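Local coordinates for CPXV203 protein (PDB 4HKJ), which probably binds fully assembled MHC class I molecules of the infected host cell and retains them in the endoplasmic reticulum, away from the cell surface, at residues L122-S127 and L144-S149; H103-V108 and H131-Y136. All blocks are in the same frame, centred on the assembly; numbering follows the deposited sequence.

Contact 1: residues L122-S127 and L144-S149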
ATOM      1  N   LEU D 122      16.169  -9.254  -3.797  1.00 54.68           N
ATOM      2  CA  LEU D 122      14.780  -9.686  -3.836  1.00 61.91           C
ATOM      3  C   LEU D 122      14.159  -9.389  -5.194  1.00 64.93           C
ATOM      4  O   LEU D 122      14.305  -8.288  -5.726  1.00 73.49           O
ATOM      5  CB  LEU D 122      13.979  -8.992  -2.734  1.00 50.81           C
ATOM      6  CG  LEU D 122      12.507  -9.394  -2.610  1.00 59.44           C
ATOM      7  CD1 LEU D 122      12.378 -10.814  -2.082  1.00 53.54           C
ATOM      8  CD2 LEU D 122      11.754  -8.414  -1.724  1.00 56.43           C
ATOM      9  N   LYS D 123      13.470 -10.377  -5.751  1.00 61.97           N
ATOM     10  CA  LYS D 123      12.784 -10.200  -7.023  1.00 62.95           C
ATOM     11  C   LYS D 123      11.385  -9.645  -6.780  1.00 63.32           C
ATOM     12  O   LYS D 123      10.476 -10.370  -6.374  1.00 56.15           O
ATOM     13  CB  LYS D 123      12.726 -11.524  -7.786  1.00 60.87           C
ATOM     14  CG  LYS D 123      12.268 -11.395  -9.227  1.00 69.11           C
ATOM     15  CD  LYS D 123      12.830 -12.526 -10.070  1.00 78.21           C
ATOM     16  CE  LYS D 123      12.535 -13.880  -9.445  1.00 91.55           C
ATOM     17  NZ  LYS D 123      13.173 -14.991 -10.202  1.00 97.21           N
ATOM     18  N   TYR D 124      11.227  -8.348  -7.027  1.00 44.20           N
ATOM     19  CA  TYR D 124       9.989  -7.644  -6.715  1.00 48.82           C
ATOM     20  C   TYR D 124       8.894  -7.860  -7.752  1.00 55.84           C
ATOM     21  O   TYR D 124       7.721  -7.994  -7.403  1.00 60.09           O
ATOM     22  CB  TYR D 124      10.258  -6.145  -6.551  1.00 50.61           C
ATOM     23  CG  TYR D 124      10.789  -5.756  -5.188  1.00 55.95           C
ATOM     24  CD1 TYR D 124      12.150  -5.785  -4.914  1.00 59.91           C
ATOM     25  CD2 TYR D 124       9.928  -5.354  -4.178  1.00 61.82           C
ATOM     26  CE1 TYR D 124      12.636  -5.427  -3.671  1.00 62.74           C
ATOM     27  CE2 TYR D 124      10.405  -4.994  -2.935  1.00 70.86           C
ATOM     28  CZ  TYR D 124      11.759  -5.033  -2.686  1.00 70.05           C
ATOM     29  OH  TYR D 124      12.231  -4.675  -1.445  1.00 80.32           O
ATOM     30  N   VAL D 125       9.272  -7.878  -9.027  1.00 59.73           N
ATOM     31  CA  VAL D 125       8.292  -7.996 -10.102  1.00 62.30           C
ATOM     32  C   VAL D 125       8.611  -9.151 -11.048  1.00 62.70           C
ATOM     33  O   VAL D 125       9.745  -9.297 -11.509  1.00 63.52           O
ATOM     34  CB  VAL D 125       8.181  -6.682 -10.910  1.00 59.95           C
ATOM     35  CG1 VAL D 125       7.113  -6.804 -11.987  1.00 58.71           C
ATOM     36  CG2 VAL D 125       7.875  -5.510  -9.989  1.00 37.87           C
ATOM     37  N   GLU D 126       7.601  -9.969 -11.329  1.00 67.60           N
ATOM     38  CA  GLU D 126       7.737 -11.086 -12.258  1.00 69.32           C
ATOM     39  C   GLU D 126       6.504 -11.173 -13.155  1.00 78.52           C
ATOM     40  O   GLU D 126       5.474 -11.716 -12.757  1.00 86.22           O
ATOM     41  CB  GLU D 126       7.922 -12.396 -11.488  1.00 66.55           C
ATOM     42  CG  GLU D 126       8.039 -13.636 -12.367  1.00 87.21           C
ATOM     43  CD  GLU D 126       9.399 -13.763 -13.026  1.00107.14           C
ATOM     44  OE1 GLU D 126      10.350 -13.100 -12.562  1.00118.17           O
ATOM     45  OE2 GLU D 126       9.516 -14.529 -14.007  1.00107.85           O
ATOM     46  N   SER D 127       6.610 -10.629 -14.363  1.00 85.96           N
ATOM     47  CA  SER D 127       5.495 -10.647 -15.303  1.00 92.76           C
ATOM     48  C   SER D 127       5.974 -10.807 -16.743  1.00108.86           C
ATOM     49  O   SER D 127       7.176 -10.794 -17.013  1.00116.03           O
ATOM     50  CB  SER D 127       4.656  -9.374 -15.169  1.00 75.46           C
ATOM     51  OG  SER D 127       5.404  -8.228 -15.529  1.00 63.24           O
ATOM     52  N   LEU D 144      12.243  -0.771   1.468  1.00 46.65           N
ATOM     53  CA  LEU D 144      12.228  -0.472   0.040  1.00 44.09           C
ATOM     54  C   LEU D 144      10.953  -0.990  -0.621  1.00 42.61           C
ATOM     55  O   LEU D 144      10.635  -2.176  -0.533  1.00 65.37           O
ATOM     56  CB  LEU D 144      13.461  -1.067  -0.647  1.00 44.51           C
ATOM     57  CG  LEU D 144      13.703  -0.725  -2.118  1.00 50.14           C
ATOM     58  CD1 LEU D 144      15.182  -0.478  -2.364  1.00 43.32           C
ATOM     59  CD2 LEU D 144      13.199  -1.829  -3.034  1.00 57.95           C
ATOM     60  N   GLY D 145      10.230  -0.092  -1.281  1.00 59.40           N
ATOM     61  CA  GLY D 145       9.028  -0.460  -2.007  1.00 49.67           C
ATOM     62  C   GLY D 145       9.169  -0.146  -3.481  1.00 49.48           C
ATOM     63  O   GLY D 145       9.840   0.814  -3.855  1.00 58.15           O
ATOM     64  N   VAL D 146       8.543  -0.962  -4.324  1.00 56.72           N
ATOM     65  CA  VAL D 146       8.633  -0.781  -5.771  1.00 61.51           C
ATOM     66  C   VAL D 146       7.258  -0.803  -6.430  1.00 64.26           C
ATOM     67  O   VAL D 146       6.513  -1.773  -6.298  1.00 60.88           O
ATOM     68  CB  VAL D 146       9.504  -1.861  -6.428  1.00 56.05           C
ATOM     69  CG1 VAL D 146       9.495  -1.711  -7.943  1.00 35.28           C
ATOM     70  CG2 VAL D 146      10.922  -1.803  -5.894  1.00 53.23           C
ATOM     71  N   ASN D 147       6.929   0.266  -7.148  1.00 66.45           N
ATOM     72  CA  ASN D 147       5.701   0.294  -7.926  1.00 68.49           C
ATOM     73  C   ASN D 147       6.012   0.178  -9.413  1.00 64.52           C
ATOM     74  O   ASN D 147       7.012   0.713  -9.891  1.00 62.43           O
ATOM     75  CB  ASN D 147       4.893   1.557  -7.633  1.00 80.18           C
ATOM     76  CG  ASN D 147       3.400   1.290  -7.592  1.00 98.49           C
ATOM     77  OD1 ASN D 147       2.848   0.944  -6.546  1.00109.26           O
ATOM     78  ND2 ASN D 147       2.739   1.449  -8.732  1.00101.09           N
ATOM     79  N   TYR D 148       5.155  -0.531 -10.136  1.00 66.69           N
ATOM     80  CA  TYR D 148       5.417  -0.859 -11.532  1.00 58.56           C
ATOM     81  C   TYR D 148       4.189  -0.623 -12.408  1.00 64.10           C
ATOM     82  O   TYR D 148       3.074  -1.008 -12.056  1.00 74.39           O
ATOM     83  CB  TYR D 148       5.912  -2.307 -11.637  1.00 55.13           C
ATOM     84  CG  TYR D 148       5.559  -3.027 -12.920  1.00 57.46           C
ATOM     85  CD1 TYR D 148       6.153  -2.677 -14.125  1.00 63.97           C
ATOM     86  CD2 TYR D 148       4.655  -4.081 -12.915  1.00 48.87           C
ATOM     87  CE1 TYR D 148       5.839  -3.343 -15.295  1.00 78.87           C
ATOM     88  CE2 TYR D 148       4.336  -4.755 -14.077  1.00 59.73           C
ATOM     89  CZ  TYR D 148       4.929  -4.381 -15.265  1.00 85.05           C
ATOM     90  OH  TYR D 148       4.616  -5.046 -16.427  1.00102.56           O
ATOM     91  N   SER D 149       4.407   0.026 -13.548  1.00 61.07           N
ATOM     92  CA  SER D 149       3.330   0.339 -14.479  1.00 56.20           C
ATOM     93  C   SER D 149       3.832   0.331 -15.919  1.00 59.32           C
ATOM     94  O   SER D 149       4.762   1.061 -16.266  1.00 67.74           O
ATOM     95  CB  SER D 149       2.709   1.695 -14.140  1.00 50.60           C
ATOM     96  OG  SER D 149       1.612   1.979 -14.993  1.00 70.38           O
TER
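Tyr124 turns its CG anti to the carbonyl carbon (chi1 -82°), and Val146 likewise sends CG2 anti to its own carbonyl carbon; the aromatic ring and the methyl meet between the strands. Val146 CG2 stands 4.1 Å from the Tyr124 ring centroid and only 15° off the ring normal, the geometry of a CH-pi contact over the face, shifted somewhat toward the CG–CD2 rim. The opposite face is covered by Leu122 CD2, 3.5 Å above the plane, so the ring is packed on both sides. Toward the phenol end, Leu144 CD2 approaches obliquely, 3.5 Å from Tyr124 CZ.

A second CH-pi contact lies further along. Val125 CG1 lies over a face of the Tyr148 ring, 4.2 Å from its centroid and nearest to CD2, the two side chains crossing at about a right angle. Beyond it, Ser127 OG and Tyr148 OH form a weak hydrogen bond at 3.4 Å; Ser127 OG also bonds to Leu130 O, and which acceptor takes its proton is not settled.

Consecutive residues Tyr124 and Val125 both point across to 144-149. This is explained by a classic beta bulge, in which both face Ile132 of the adjacent strand. The backbones themselves stay well apart, with a closest axis approach of 8.0 Å and a 20° angle between strand directions, and the contact is therefore made by side chains between layers.

Strand 119-126 is the outermost strand of the mixed sheet within this chain, next to strand 131-137, and backbone hydrogen bonds from Tyr124 and Glu126 reach the chain of another protein. Strand 141-152 borders the antiparallel sheet, pairing with strand 15-25, whose Met21 packs against Leu144 and Val146.

Contact 2: residues H103-V108 and H131-Y136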
ATOM      1  N   HIS D 103      14.485  -7.558 -18.661  1.00 68.86           N
ATOM      2  CA  HIS D 103      14.942  -8.059 -17.372  1.00 58.25           C
ATOM      3  C   HIS D 103      15.816  -7.009 -16.701  1.00 59.63           C
ATOM      4  O   HIS D 103      16.945  -6.762 -17.125  1.00 48.99           O
ATOM      5  CB  HIS D 103      15.705  -9.374 -17.532  1.00 60.74           C
ATOM      6  CG  HIS D 103      14.819 -10.572 -17.664  1.00 75.96           C
ATOM      7  ND1 HIS D 103      14.185 -10.904 -18.842  1.00 88.32           N
ATOM      8  CD2 HIS D 103      14.453 -11.513 -16.762  1.00 81.02           C
ATOM      9  CE1 HIS D 103      13.471 -12.000 -18.661  1.00 92.32           C
ATOM     10  NE2 HIS D 103      13.616 -12.391 -17.407  1.00 90.00           N
ATOM     11  N   ILE D 104      15.282  -6.394 -15.651  1.00 45.31           N
ATOM     12  CA  ILE D 104      15.941  -5.272 -14.994  1.00 44.68           C
ATOM     13  C   ILE D 104      16.602  -5.672 -13.677  1.00 51.86           C
ATOM     14  O   ILE D 104      15.978  -6.304 -12.825  1.00 55.06           O
ATOM     15  CB  ILE D 104      14.942  -4.130 -14.720  1.00 51.79           C
ATOM     16  CG1 ILE D 104      14.258  -3.692 -16.016  1.00 56.24           C
ATOM     17  CG2 ILE D 104      15.637  -2.956 -14.053  1.00 52.26           C
ATOM     18  CD1 ILE D 104      15.215  -3.187 -17.072  1.00 42.82           C
ATOM     19  N   LEU D 105      17.869  -5.298 -13.518  1.00 61.82           N
ATOM     20  CA  LEU D 105      18.579  -5.503 -12.263  1.00 66.56           C
ATOM     21  C   LEU D 105      18.978  -4.163 -11.652  1.00 64.69           C
ATOM     22  O   LEU D 105      19.769  -3.418 -12.229  1.00 65.90           O
ATOM     23  CB  LEU D 105      19.820  -6.370 -12.472  1.00 73.15           C
ATOM     24  CG  LEU D 105      20.767  -6.446 -11.269  1.00 89.14           C
ATOM     25  CD1 LEU D 105      20.078  -7.084 -10.070  1.00 84.71           C
ATOM     26  CD2 LEU D 105      22.041  -7.194 -11.628  1.00103.28           C
ATOM     27  N   ILE D 106      18.425  -3.865 -10.480  1.00 61.78           N
ATOM     28  CA  ILE D 106      18.674  -2.591  -9.820  1.00 61.97           C
ATOM     29  C   ILE D 106      19.457  -2.767  -8.521  1.00 69.14           C
ATOM     30  O   ILE D 106      19.050  -3.517  -7.635  1.00 67.36           O
ATOM     31  CB  ILE D 106      17.356  -1.844  -9.545  1.00 58.22           C
ATOM     32  CG1 ILE D 106      16.665  -1.501 -10.865  1.00 55.54           C
ATOM     33  CG2 ILE D 106      17.610  -0.586  -8.737  1.00 65.67           C
ATOM     34  CD1 ILE D 106      15.358  -0.755 -10.709  1.00 46.29           C
ATOM     35  N   SER D 107      20.589  -2.074  -8.420  1.00 72.51           N
ATOM     36  CA  SER D 107      21.433  -2.149  -7.234  1.00 65.22           C
ATOM     37  C   SER D 107      21.464  -0.806  -6.513  1.00 61.92           C
ATOM     38  O   SER D 107      21.843   0.211  -7.096  1.00 60.91           O
ATOM     39  CB  SER D 107      22.851  -2.576  -7.615  1.00 67.73           C
ATOM     40  OG  SER D 107      22.833  -3.729  -8.439  1.00 74.99           O
ATOM     41  N   VAL D 108      21.067  -0.806  -5.244  1.00 54.22           N
ATOM     42  CA  VAL D 108      21.011   0.428  -4.465  1.00 64.70           C
ATOM     43  C   VAL D 108      22.092   0.485  -3.387  1.00 67.21           C
ATOM     44  O   VAL D 108      22.028  -0.230  -2.387  1.00 70.54           O
ATOM     45  CB  VAL D 108      19.634   0.623  -3.809  1.00 59.43           C
ATOM     46  CG1 VAL D 108      19.597   1.940  -3.051  1.00 61.27           C
ATOM     47  CG2 VAL D 108      18.536   0.582  -4.859  1.00 55.47           C
ATOM     48  N   HIS D 131      10.641  -7.676 -15.654  1.00 71.02           N
ATOM     49  CA  HIS D 131      11.213  -8.366 -14.503  1.00 70.28           C
ATOM     50  C   HIS D 131      12.050  -7.383 -13.690  1.00 59.90           C
ATOM     51  O   HIS D 131      13.026  -6.829 -14.193  1.00 53.32           O
ATOM     52  CB  HIS D 131      12.086  -9.541 -14.954  1.00 73.88           C
ATOM     53  CG  HIS D 131      11.339 -10.600 -15.706  1.00 77.20           C
ATOM     54  ND1 HIS D 131      11.088 -10.518 -17.058  1.00 87.30           N
ATOM     55  CD2 HIS D 131      10.795 -11.769 -15.292  1.00 74.82           C
ATOM     56  CE1 HIS D 131      10.419 -11.589 -17.445  1.00 90.74           C
ATOM     57  NE2 HIS D 131      10.229 -12.364 -16.393  1.00 84.08           N
ATOM     58  N   ILE D 132      11.663  -7.157 -12.438  1.00 55.79           N
ATOM     59  CA  ILE D 132      12.385  -6.215 -11.587  1.00 47.62           C
ATOM     60  C   ILE D 132      13.029  -6.896 -10.381  1.00 56.57           C
ATOM     61  O   ILE D 132      12.341  -7.398  -9.493  1.00 55.18           O
ATOM     62  CB  ILE D 132      11.478  -5.064 -11.102  1.00 40.36           C
ATOM     63  CG1 ILE D 132      10.931  -4.276 -12.295  1.00 45.95           C
ATOM     64  CG2 ILE D 132      12.243  -4.142 -10.164  1.00 43.68           C
ATOM     65  CD1 ILE D 132      10.070  -3.089 -11.906  1.00 42.05           C
ATOM     66  N   THR D 133      14.358  -6.906 -10.362  1.00 63.25           N
ATOM     67  CA  THR D 133      15.109  -7.458  -9.240  1.00 56.75           C
ATOM     68  C   THR D 133      15.880  -6.345  -8.533  1.00 58.17           C
ATOM     69  O   THR D 133      16.570  -5.553  -9.177  1.00 63.49           O
ATOM     70  CB  THR D 133      16.091  -8.549  -9.704  1.00 66.24           C
ATOM     71  OG1 THR D 133      15.394  -9.517 -10.497  1.00 66.88           O
ATOM     72  CG2 THR D 133      16.723  -9.242  -8.509  1.00 74.97           C
ATOM     73  N   VAL D 134      15.757  -6.283  -7.211  1.00 52.67           N
ATOM     74  CA  VAL D 134      16.401  -5.223  -6.441  1.00 44.89           C
ATOM     75  C   VAL D 134      17.413  -5.753  -5.428  1.00 59.91           C
ATOM     76  O   VAL D 134      17.097  -6.610  -4.601  1.00 52.64           O
ATOM     77  CB  VAL D 134      15.366  -4.346  -5.713  1.00 43.27           C
ATOM     78  CG1 VAL D 134      16.063  -3.313  -4.839  1.00 44.69           C
ATOM     79  CG2 VAL D 134      14.455  -3.669  -6.718  1.00 41.01           C
ATOM     80  N   LYS D 135      18.633  -5.232  -5.511  1.00 66.82           N
ATOM     81  CA  LYS D 135      19.697  -5.561  -4.573  1.00 68.60           C
ATOM     82  C   LYS D 135      20.071  -4.302  -3.798  1.00 64.52           C
ATOM     83  O   LYS D 135      20.444  -3.294  -4.395  1.00 60.50           O
ATOM     84  CB  LYS D 135      20.912  -6.091  -5.336  1.00 62.78           C
ATOM     85  CG  LYS D 135      22.173  -6.236  -4.504  1.00 67.06           C
ATOM     86  CD  LYS D 135      23.377  -6.506  -5.395  1.00 78.04           C
ATOM     87  CE  LYS D 135      24.664  -6.578  -4.589  1.00 93.04           C
ATOM     88  NZ  LYS D 135      24.703  -7.762  -3.686  1.00102.80           N
ATOM     89  N   TYR D 136      19.964  -4.349  -2.474  1.00 54.55           N
ATOM     90  CA  TYR D 136      20.219  -3.158  -1.668  1.00 57.77           C
ATOM     91  C   TYR D 136      20.909  -3.436  -0.333  1.00 72.81           C
ATOM     92  O   TYR D 136      20.748  -4.504   0.258  1.00 88.60           O
ATOM     93  CB  TYR D 136      18.925  -2.368  -1.445  1.00 62.29           C
ATOM     94  CG  TYR D 136      17.886  -3.085  -0.608  1.00 66.36           C
ATOM     95  CD1 TYR D 136      17.040  -4.033  -1.173  1.00 65.56           C
ATOM     96  CD2 TYR D 136      17.742  -2.803   0.745  1.00 69.49           C
ATOM     97  CE1 TYR D 136      16.087  -4.685  -0.410  1.00 69.22           C
ATOM     98  CE2 TYR D 136      16.793  -3.450   1.513  1.00 69.84           C
ATOM     99  CZ  TYR D 136      15.969  -4.389   0.933  1.00 70.92           C
ATOM    100  OH  TYR D 136      15.024  -5.033   1.698  1.00 70.02           O
TER
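Lys135 O receives two donors from the strand opposite: a hydrogen bond from Val108 N at 2.7 Å, and a CA-H...O contact from Ser107 CA at 3.2 Å. Ladder bonds run the length of the pair. Ile104 gives its N-H to His131 O and takes that of Thr133; Ile106 bonds in turn to Thr133 O and Lys135 N. Each thus bonds through N and O to the two residues flanking its partner, the mark of parallel pairing, and the register holds from His103–His131 to Val108–Tyr136 with strand directions 18° apart.

At the start of both strands the imidazoles form an offset stack. His103 and His131 each place CG anti to the carbonyl carbon, and the rings lie side by side, pointing the same way. Their planes differ by 8° and the centroids are 3.6 Å apart; His103 NE2 sits over the centre of the His131 ring, whereas His131 ND1 lies over the His103 face, offset toward the rim. His103 ND1 is hydrogen-bonded to Asp99 O, which helps fix that ring's rotation.

On the other sheet face the touching is apolar: Val108 CB meets Tyr136 CB at 3.9 Å, and Ile106 CB lies 4.4 Å from Val134 CG2. Toward strand 15-25 of the second sheet, Ile106 and Val134 pack on Met21, Val108 on Ile23 and Ile132 on Ile19. The arrangement is the one parallel pair in an otherwise antiparallel sheet, lining the core of a two-sheet beta sandwich, consistent with the fold of the poxvirus T4 and chemokine-inhibitor (vCCI) clan.

Contacts 1 and 2 share one sheet and one core, their centres about 9 Å apart. Strand 119-126 of contact 1 lies antiparallel beside strand 131-137 of contact 2, with probable hydrogen bonds from Val134 N to Leu122 O (2.9 Å) and from Ile132 N to Val125 O (3.0 Å). Packing joins them as well: Tyr124 CE1 is 3.6 Å from Val134 CB, and Val134 also touches Leu144 and Val146. Contact 2 pairs strands within the mixed sheet, whereas contact 1 ties that sheet to strand 141-152 of the other. Of the two, contact 1 alone is touched by another protein chain, through Leu122, Tyr124 and Glu126 of the edge strand 119-126.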